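PDB 1SQ4: glyoxylate-induced Protein from Pseudomonas aeruginosa, which is of unknown cellular role, but is a bicupin (double beta-barrel) protein that probably acts as a ureidoglycine aminohydrolase. Local coordinates for residues 115-120 / 179-184; 137-142 / 215-220; 101-106 / 110-115. All coordinates share one frame; numbering follows the deposited sequence.

Contact 1: 115-120 / 179-184; sequences GGYAFI and TRFVDM. With SCN (thiocyanate ion), chain D.
Tyr117 on strand 116-120 and Phe181 in the loop after strand 176-179 stand opposite each other with their CA atoms 8.5 Å apart, too far for backbone pairing, so the contact rests on their two rings. These form a face-to-face stack: the centroids are 3.4 Å apart, and the planes are turned by only 3°. The overlap is nearly complete. The hydroxyl end of the tyrosine lies over the root of the phenylalanine, with Tyr117 CZ 3.3 Å from Phe181 CG, while Tyr117 CG sits 3.4 Å from Phe181 CE1. Tyr117 reaches across with CG anti to its own backbone N (chi1 -172°); Phe181 instead has CG anti to the carbonyl carbon. Strand 116-120 is part of the first barrel of this bicupin, and the loop leads into strand 191-198 of the second, which makes the stack a bridge between the two cupin halves. The phenol hydroxyl is held by the second barrel too: Tyr117 OH hydrogen-bonds to Val193 O of strand 191-198. One residue back from Phe181, Arg180 starts off away from strand 116-120, and its chain is extended from CG to NE. Arg180 NH2 donates to the N of a thiocyanate ion, probably from the crystallisation liquor, at 3.0 Å and near the guanidinium plane, while Met184 SE lies 3.6 Å above one face of that same guanidinium.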
# COMPACT_ATOMS: atom_id res chain seq x y z
N GLY A 115 34.61 26.06 5.61
CA GLY A 115 33.65 26.90 6.30
C GLY A 115 33.44 28.15 5.46
O GLY A 115 32.48 28.89 5.66
N GLY A 116 34.35 28.37 4.51
CA GLY A 116 34.28 29.54 3.65
C GLY A 116 33.03 29.62 2.80
O GLY A 116 32.68 28.67 2.09
N TYR A 117 32.35 30.76 2.85
CA TYR A 117 31.11 30.97 2.10
C TYR A 117 31.29 32.10 1.08
O TYR A 117 31.76 33.18 1.41
CB TYR A 117 29.99 31.33 3.09
CG TYR A 117 28.58 31.40 2.54
CD1 TYR A 117 27.67 30.37 2.78
CD2 TYR A 117 28.12 32.54 1.89
CE1 TYR A 117 26.33 30.48 2.42
CE2 TYR A 117 26.78 32.66 1.52
CZ TYR A 117 25.89 31.63 1.79
OH TYR A 117 24.56 31.79 1.46
N ALA A 118 30.91 31.85 -0.16
CA ALA A 118 31.05 32.86 -1.20
C ALA A 118 29.81 32.96 -2.08
O ALA A 118 29.27 31.95 -2.52
CB ALA A 118 32.28 32.54 -2.05
N PHE A 119 29.36 34.19 -2.31
CA PHE A 119 28.20 34.45 -3.15
C PHE A 119 28.65 35.15 -4.42
O PHE A 119 29.28 36.21 -4.38
CB PHE A 119 27.17 35.32 -2.43
CG PHE A 119 26.00 35.71 -3.30
CD1 PHE A 119 25.94 36.98 -3.86
CD2 PHE A 119 25.01 34.79 -3.61
CE1 PHE A 119 24.91 37.32 -4.74
CE2 PHE A 119 23.98 35.12 -4.49
CZ PHE A 119 23.94 36.39 -5.05
N ILE A 120 28.32 34.54 -5.54
CA ILE A 120 28.71 35.07 -6.83
C ILE A 120 27.46 35.50 -7.54
O ILE A 120 26.57 34.70 -7.74
CB ILE A 120 29.41 33.98 -7.63
CG1 ILE A 120 30.55 33.40 -6.80
CG2 ILE A 120 29.92 34.52 -8.94
CD1 ILE A 120 31.28 32.30 -7.51
N THR A 179 21.99 30.15 10.79
CA THR A 179 23.03 31.10 10.43
C THR A 179 22.73 31.58 9.02
O THR A 179 22.64 30.79 8.09
CB THR A 179 24.41 30.46 10.47
OG1 THR A 179 25.01 30.53 9.16
CG2 THR A 179 24.32 29.02 10.92
N ARG A 180 22.57 32.89 8.87
CA ARG A 180 22.25 33.50 7.58
C ARG A 180 23.38 34.36 7.05
O ARG A 180 24.20 34.87 7.82
CB ARG A 180 20.98 34.34 7.73
CG ARG A 180 19.80 33.53 8.21
CD ARG A 180 18.63 34.40 8.59
NE ARG A 180 17.50 33.58 9.02
CZ ARG A 180 16.44 34.04 9.68
NH1 ARG A 180 16.36 35.33 9.98
NH2 ARG A 180 15.47 33.22 10.03
N PHE A 181 23.42 34.54 5.74
CA PHE A 181 24.48 35.30 5.11
C PHE A 181 23.95 36.52 4.38
O PHE A 181 24.71 37.26 3.74
CB PHE A 181 25.23 34.41 4.13
CG PHE A 181 25.72 33.14 4.75
CD1 PHE A 181 27.05 33.02 5.16
CD2 PHE A 181 24.85 32.08 4.96
CE1 PHE A 181 27.50 31.86 5.77
CE2 PHE A 181 25.29 30.91 5.57
CZ PHE A 181 26.62 30.80 5.98
N VAL A 182 22.65 36.73 4.48
CA VAL A 182 22.01 37.84 3.82
C VAL A 182 20.87 38.39 4.66
O VAL A 182 20.16 37.64 5.32
CB VAL A 182 21.46 37.41 2.46
CG1 VAL A 182 20.44 38.42 1.97
CG2 VAL A 182 22.60 37.31 1.46
N ASP A 183 20.70 39.70 4.62
CA ASP A 183 19.65 40.34 5.37
C ASP A 183 18.30 39.95 4.79
O ASP A 183 18.05 40.13 3.60
CB ASP A 183 19.81 41.85 5.32
CG ASP A 183 19.05 42.53 6.41
OD1 ASP A 183 17.83 42.27 6.53
OD2 ASP A 183 19.66 43.33 7.16
N MSE A 184 17.43 39.42 5.65
CA MSE A 184 16.09 39.00 5.24
C MSE A 184 15.33 40.06 4.51
O MSE A 184 14.34 39.78 3.84
CB MSE A 184 15.29 38.59 6.47
CG MSE A 184 15.88 37.43 7.24
SE MSE A 184 15.59 35.72 6.38
CE MSE A 184 17.36 35.46 5.59
S SCN D . 16.51 28.66 7.05
C SCN D . 15.67 29.89 7.85
N SCN D . 15.10 30.69 8.42

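Contact 2: 137-142 / 215-220; sequences RFHWIR and GLYVLE
His139 and Tyr217 meet where the two barrels of the bicupin lie against each other, the histidine on strand 136-144 of the first cupin sheet and the tyrosine on strand 212-220 of the second. Their CA atoms are 10.1 Å apart, so the side chains alone span the gap. The pair is a T-shaped stack: the imidazole comes edge-on to the phenol face, with the planes at 80° and the centroids 4.5 Å apart. Tyr217 has CG anti to its backbone N (chi1 -178°), which carries the ring out toward the other strand. His139 has CG beside the backbone N instead (chi1 -77°), and its ring is turned so that the CE1 corner leads. His139 CE1 stands over the middle of the tyrosine ring, 3.3 Å above the plane, almost evenly spaced from all six carbons. A C-H between two nitrogens is a relatively polarised one, so this approach probably has some CH-pi character. The rotation of the imidazole is further fixed by Gln70, whose NE2 hydrogen-bonds to His139 ND1. Both residues are buried, with Ile72 of strand 69-76 touching both and Tyr7 packing on Tyr217. Strand 212-220 ends in a classic beta bulge, in which Leu219 and Glu220 both face Arg259. Further along strand 136-144, Trp140 meets the ring of His269 of the second subunit. The other imidazole nitrogen, His139 NE2, lies off-centre over the phenol, 3.8 Å from Tyr217 CZ and 4.1 Å from Tyr217 OH.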
# COMPACT_ATOMS: atom_id res chain seq x y z
N ARG A 137 37.51 20.38 -1.33
CA ARG A 137 36.15 19.99 -1.66
C ARG A 137 35.16 21.06 -1.25
O ARG A 137 35.18 21.54 -0.12
CB ARG A 137 35.83 18.66 -0.99
CG ARG A 137 36.84 17.55 -1.32
CD ARG A 137 36.42 16.23 -0.72
NE ARG A 137 37.13 15.12 -1.33
CZ ARG A 137 38.40 14.81 -1.08
NH1 ARG A 137 39.09 15.53 -0.21
NH2 ARG A 137 38.97 13.81 -1.73
N PHE A 138 34.31 21.44 -2.19
CA PHE A 138 33.30 22.46 -1.91
C PHE A 138 31.97 22.19 -2.58
O PHE A 138 31.88 21.39 -3.51
CB PHE A 138 33.80 23.84 -2.35
CG PHE A 138 34.04 23.97 -3.83
CD1 PHE A 138 35.19 23.45 -4.41
CD2 PHE A 138 33.16 24.68 -4.64
CE1 PHE A 138 35.45 23.62 -5.75
CE2 PHE A 138 33.41 24.86 -5.99
CZ PHE A 138 34.56 24.34 -6.54
N HIS A 139 30.94 22.88 -2.10
CA HIS A 139 29.60 22.76 -2.64
C HIS A 139 29.36 23.94 -3.57
O HIS A 139 29.77 25.05 -3.28
CB HIS A 139 28.55 22.79 -1.52
CG HIS A 139 28.44 21.50 -0.77
ND1 HIS A 139 27.26 20.80 -0.67
CD2 HIS A 139 29.35 20.80 -0.05
CE1 HIS A 139 27.45 19.72 0.07
NE2 HIS A 139 28.71 19.70 0.46
N TRP A 140 28.70 23.68 -4.69
CA TRP A 140 28.42 24.72 -5.66
C TRP A 140 26.92 24.70 -5.97
O TRP A 140 26.42 23.81 -6.65
CB TRP A 140 29.26 24.48 -6.92
CG TRP A 140 29.16 25.53 -8.01
CD1 TRP A 140 28.50 26.72 -7.96
CD2 TRP A 140 29.69 25.42 -9.34
NE1 TRP A 140 28.57 27.35 -9.18
CE2 TRP A 140 29.29 26.57 -10.05
CE3 TRP A 140 30.45 24.45 -10.02
CZ2 TRP A 140 29.63 26.79 -11.39
CZ3 TRP A 140 30.79 24.67 -11.35
CH2 TRP A 140 30.37 25.83 -12.02
N ILE A 141 26.21 25.69 -5.45
CA ILE A 141 24.79 25.78 -5.65
C ILE A 141 24.45 26.83 -6.73
O ILE A 141 24.83 27.99 -6.61
CB ILE A 141 24.12 26.13 -4.32
CG1 ILE A 141 24.50 25.08 -3.29
CG2 ILE A 141 22.63 26.18 -4.49
CD1 ILE A 141 24.15 25.44 -1.87
N ARG A 142 23.74 26.40 -7.77
CA ARG A 142 23.39 27.29 -8.87
C ARG A 142 21.90 27.54 -9.07
O ARG A 142 21.07 26.70 -8.74
CB ARG A 142 23.96 26.75 -10.20
CG ARG A 142 25.48 26.74 -10.26
CD ARG A 142 26.02 25.91 -11.41
NE ARG A 142 25.93 26.55 -12.73
CZ ARG A 142 25.01 26.27 -13.64
NH1 ARG A 142 24.08 25.36 -13.38
NH2 ARG A 142 25.04 26.87 -14.82
N GLY A 215 16.17 22.19 -0.68
CA GLY A 215 17.03 21.08 -0.34
C GLY A 215 17.70 21.23 0.99
O GLY A 215 17.86 22.34 1.50
N LEU A 216 18.08 20.09 1.57
CA LEU A 216 18.75 20.03 2.86
C LEU A 216 19.93 19.09 2.71
O LEU A 216 19.76 17.98 2.22
CB LEU A 216 17.81 19.46 3.91
CG LEU A 216 16.87 20.42 4.63
CD1 LEU A 216 16.35 21.48 3.69
CD2 LEU A 216 15.72 19.62 5.23
N TYR A 217 21.11 19.52 3.13
CA TYR A 217 22.29 18.67 3.06
C TYR A 217 22.93 18.63 4.44
O TYR A 217 23.46 19.62 4.91
CB TYR A 217 23.30 19.21 2.03
CG TYR A 217 24.53 18.33 1.88
CD1 TYR A 217 25.52 18.33 2.84
CD2 TYR A 217 24.66 17.46 0.80
CE1 TYR A 217 26.62 17.48 2.74
CE2 TYR A 217 25.75 16.61 0.68
CZ TYR A 217 26.73 16.63 1.67
OH TYR A 217 27.83 15.80 1.56
N VAL A 218 22.88 17.47 5.09
CA VAL A 218 23.43 17.37 6.42
C VAL A 218 24.95 17.52 6.41
O VAL A 218 25.66 16.68 5.86
CB VAL A 218 23.05 16.04 7.08
CG1 VAL A 218 23.46 16.04 8.54
CG2 VAL A 218 21.55 15.82 6.94
N LEU A 219 25.44 18.59 7.03
CA LEU A 219 26.86 18.85 7.11
C LEU A 219 27.52 18.13 8.28
O LEU A 219 28.66 17.69 8.20
CB LEU A 219 27.15 20.35 7.23
CG LEU A 219 26.97 21.21 5.98
CD1 LEU A 219 27.37 22.64 6.28
CD2 LEU A 219 27.81 20.64 4.85
N GLU A 220 26.79 18.01 9.38
CA GLU A 220 27.33 17.38 10.56
C GLU A 220 26.28 16.82 11.48
O GLU A 220 25.19 17.39 11.61
CB GLU A 220 28.15 18.41 11.32
CG GLU A 220 28.55 18.01 12.70
CD GLU A 220 29.22 19.15 13.43
OE1 GLU A 220 28.68 20.28 13.36
OE2 GLU A 220 30.28 18.92 14.06

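Contact 3: 101-106 / 110-115; sequences LSLTLQ and HAMQPG
Leu101 and Met112 form a hydrogen-bonded antiparallel pair, Leu101 N reaching Met112 O at 2.9 Å and Met112 N reaching Leu101 O at 2.8 Å. Leu103 and His110 make the next such pair, again with two backbone bonds, and Ser102 faces Ala111 in the non-hydrogen-bonded position between them. Met112, a selenomethionine, can be followed outward from the backbone. Its CB lies 3.5 Å from Leu101 O and its CG 3.7 Å from that same oxygen: chi1 of -47° sets CG beside the backbone N, on a course past the carbonyl of the partner strand. The next atom, Met112 SE, comes within 4.1 Å of Leu103 CB. These strands make a beta hairpin at the edge of the smaller, four-stranded sheet of the first cupin barrel, where strand 109-112 is the outermost strand within the chain. The Met112 chain then bends about CG-SE (chi3 -89°) and tucks the terminal methyl between the two leucines: Met112 CE is 3.3 Å from Leu101 CD2 and 3.4 Å from Leu103 CB. Leu101 and Met112 lie alongside each other on one face of the hairpin, and Leu103 slants across the methionine. That face looks into the barrel, toward Ala118 of strand 116-120 and Phe138 of strand 136-144. Toward the turn, Leu105 O of strand 101-105 lies at the edge of the His110 ring, in its plane, 3.9 Å from His110 CE1.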
# COMPACT_ATOMS: atom_id res chain seq x y z
N LEU A 101 40.39 26.59 -0.87
CA LEU A 101 40.09 26.99 -2.23
C LEU A 101 40.52 28.43 -2.43
O LEU A 101 40.44 29.25 -1.52
CB LEU A 101 38.58 26.85 -2.50
CG LEU A 101 38.05 27.00 -3.94
CD1 LEU A 101 38.73 26.00 -4.85
CD2 LEU A 101 36.54 26.77 -3.96
N SER A 102 40.98 28.72 -3.63
CA SER A 102 41.42 30.07 -3.98
C SER A 102 40.42 30.63 -4.98
O SER A 102 40.32 30.14 -6.11
CB SER A 102 42.82 30.02 -4.59
OG SER A 102 43.29 31.31 -4.92
N LEU A 103 39.66 31.63 -4.55
CA LEU A 103 38.65 32.27 -5.40
C LEU A 103 39.02 33.69 -5.78
O LEU A 103 39.35 34.51 -4.92
CB LEU A 103 37.29 32.30 -4.69
CG LEU A 103 36.17 33.12 -5.36
CD1 LEU A 103 35.78 32.45 -6.65
CD2 LEU A 103 34.98 33.24 -4.45
N THR A 104 38.94 33.99 -7.06
CA THR A 104 39.22 35.33 -7.54
C THR A 104 37.85 35.86 -7.96
O THR A 104 37.33 35.50 -9.02
CB THR A 104 40.19 35.31 -8.74
OG1 THR A 104 41.43 34.74 -8.32
CG2 THR A 104 40.43 36.70 -9.26
N LEU A 105 37.27 36.70 -7.11
CA LEU A 105 35.96 37.24 -7.38
C LEU A 105 35.97 38.75 -7.36
O LEU A 105 36.42 39.36 -6.39
CB LEU A 105 34.97 36.71 -6.34
CG LEU A 105 33.51 37.10 -6.52
CD1 LEU A 105 33.02 36.53 -7.83
CD2 LEU A 105 32.66 36.60 -5.36
N GLN A 106 35.49 39.35 -8.44
CA GLN A 106 35.44 40.80 -8.53
C GLN A 106 36.82 41.40 -8.29
O GLN A 106 37.00 42.25 -7.42
CB GLN A 106 34.46 41.36 -7.49
CG GLN A 106 33.30 42.12 -8.10
CD GLN A 106 32.42 41.22 -8.96
OE1 GLN A 106 32.91 40.48 -9.83
NE2 GLN A 106 31.11 41.29 -8.74
N HIS A 110 40.51 35.54 -2.80
CA HIS A 110 40.18 35.11 -1.44
C HIS A 110 40.70 33.73 -1.15
O HIS A 110 40.54 32.81 -1.95
CB HIS A 110 38.67 35.10 -1.22
CG HIS A 110 38.00 36.39 -1.52
ND1 HIS A 110 37.65 36.77 -2.80
CD2 HIS A 110 37.62 37.41 -0.71
CE1 HIS A 110 37.09 37.96 -2.77
NE2 HIS A 110 37.06 38.38 -1.51
N ALA A 111 41.31 33.57 0.02
CA ALA A 111 41.82 32.28 0.43
C ALA A 111 40.72 31.70 1.30
O ALA A 111 40.58 32.09 2.47
CB ALA A 111 43.10 32.44 1.22
N MSE A 112 39.93 30.80 0.74
CA MSE A 112 38.82 30.19 1.46
C MSE A 112 39.21 28.92 2.20
O MSE A 112 39.73 27.98 1.61
CB MSE A 112 37.67 29.87 0.50
CG MSE A 112 37.33 31.00 -0.44
SE MSE A 112 35.58 30.82 -1.23
CE MSE A 112 36.05 29.78 -2.77
N GLN A 113 38.95 28.89 3.50
CA GLN A 113 39.25 27.73 4.33
C GLN A 113 37.94 26.97 4.54
O GLN A 113 36.87 27.50 4.26
CB GLN A 113 39.78 28.17 5.68
CG GLN A 113 41.05 29.01 5.60
CD GLN A 113 42.19 28.24 4.99
OE1 GLN A 113 42.45 27.09 5.36
NE2 GLN A 113 42.90 28.88 4.05
N PRO A 114 38.02 25.72 5.01
CA PRO A 114 36.75 25.01 5.21
C PRO A 114 35.84 25.89 6.07
O PRO A 114 36.27 26.42 7.10
CB PRO A 114 37.19 23.73 5.91
CG PRO A 114 38.53 23.47 5.27
CD PRO A 114 39.16 24.85 5.32
N GLY A 115 34.61 26.06 5.61
CA GLY A 115 33.65 26.90 6.30
C GLY A 115 33.44 28.15 5.46
O GLY A 115 32.48 28.89 5.66

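Overall arrangement
Contacts 1 and 2 both join the first cupin barrel to the second, each through one aromatic pair and with little buried surface, yet they differ in place and geometry. Contact 2 is wholly buried, its centre about 3 Å from that of the chain, and its rings meet edge to face; contact 1, centred about 11 Å out and partly buried, stacks flat. Both draw on the six-stranded sheet of the first barrel. Contact 3 lies farthest out, stays within that barrel and combines backbone hydrogen bonds with aliphatic packing. Its inward face touches the strands of both others: Leu103 CD2 packs on Ala118 CB of strand 116-120, Leu101 CD2 on Phe138 CD1 of strand 136-144.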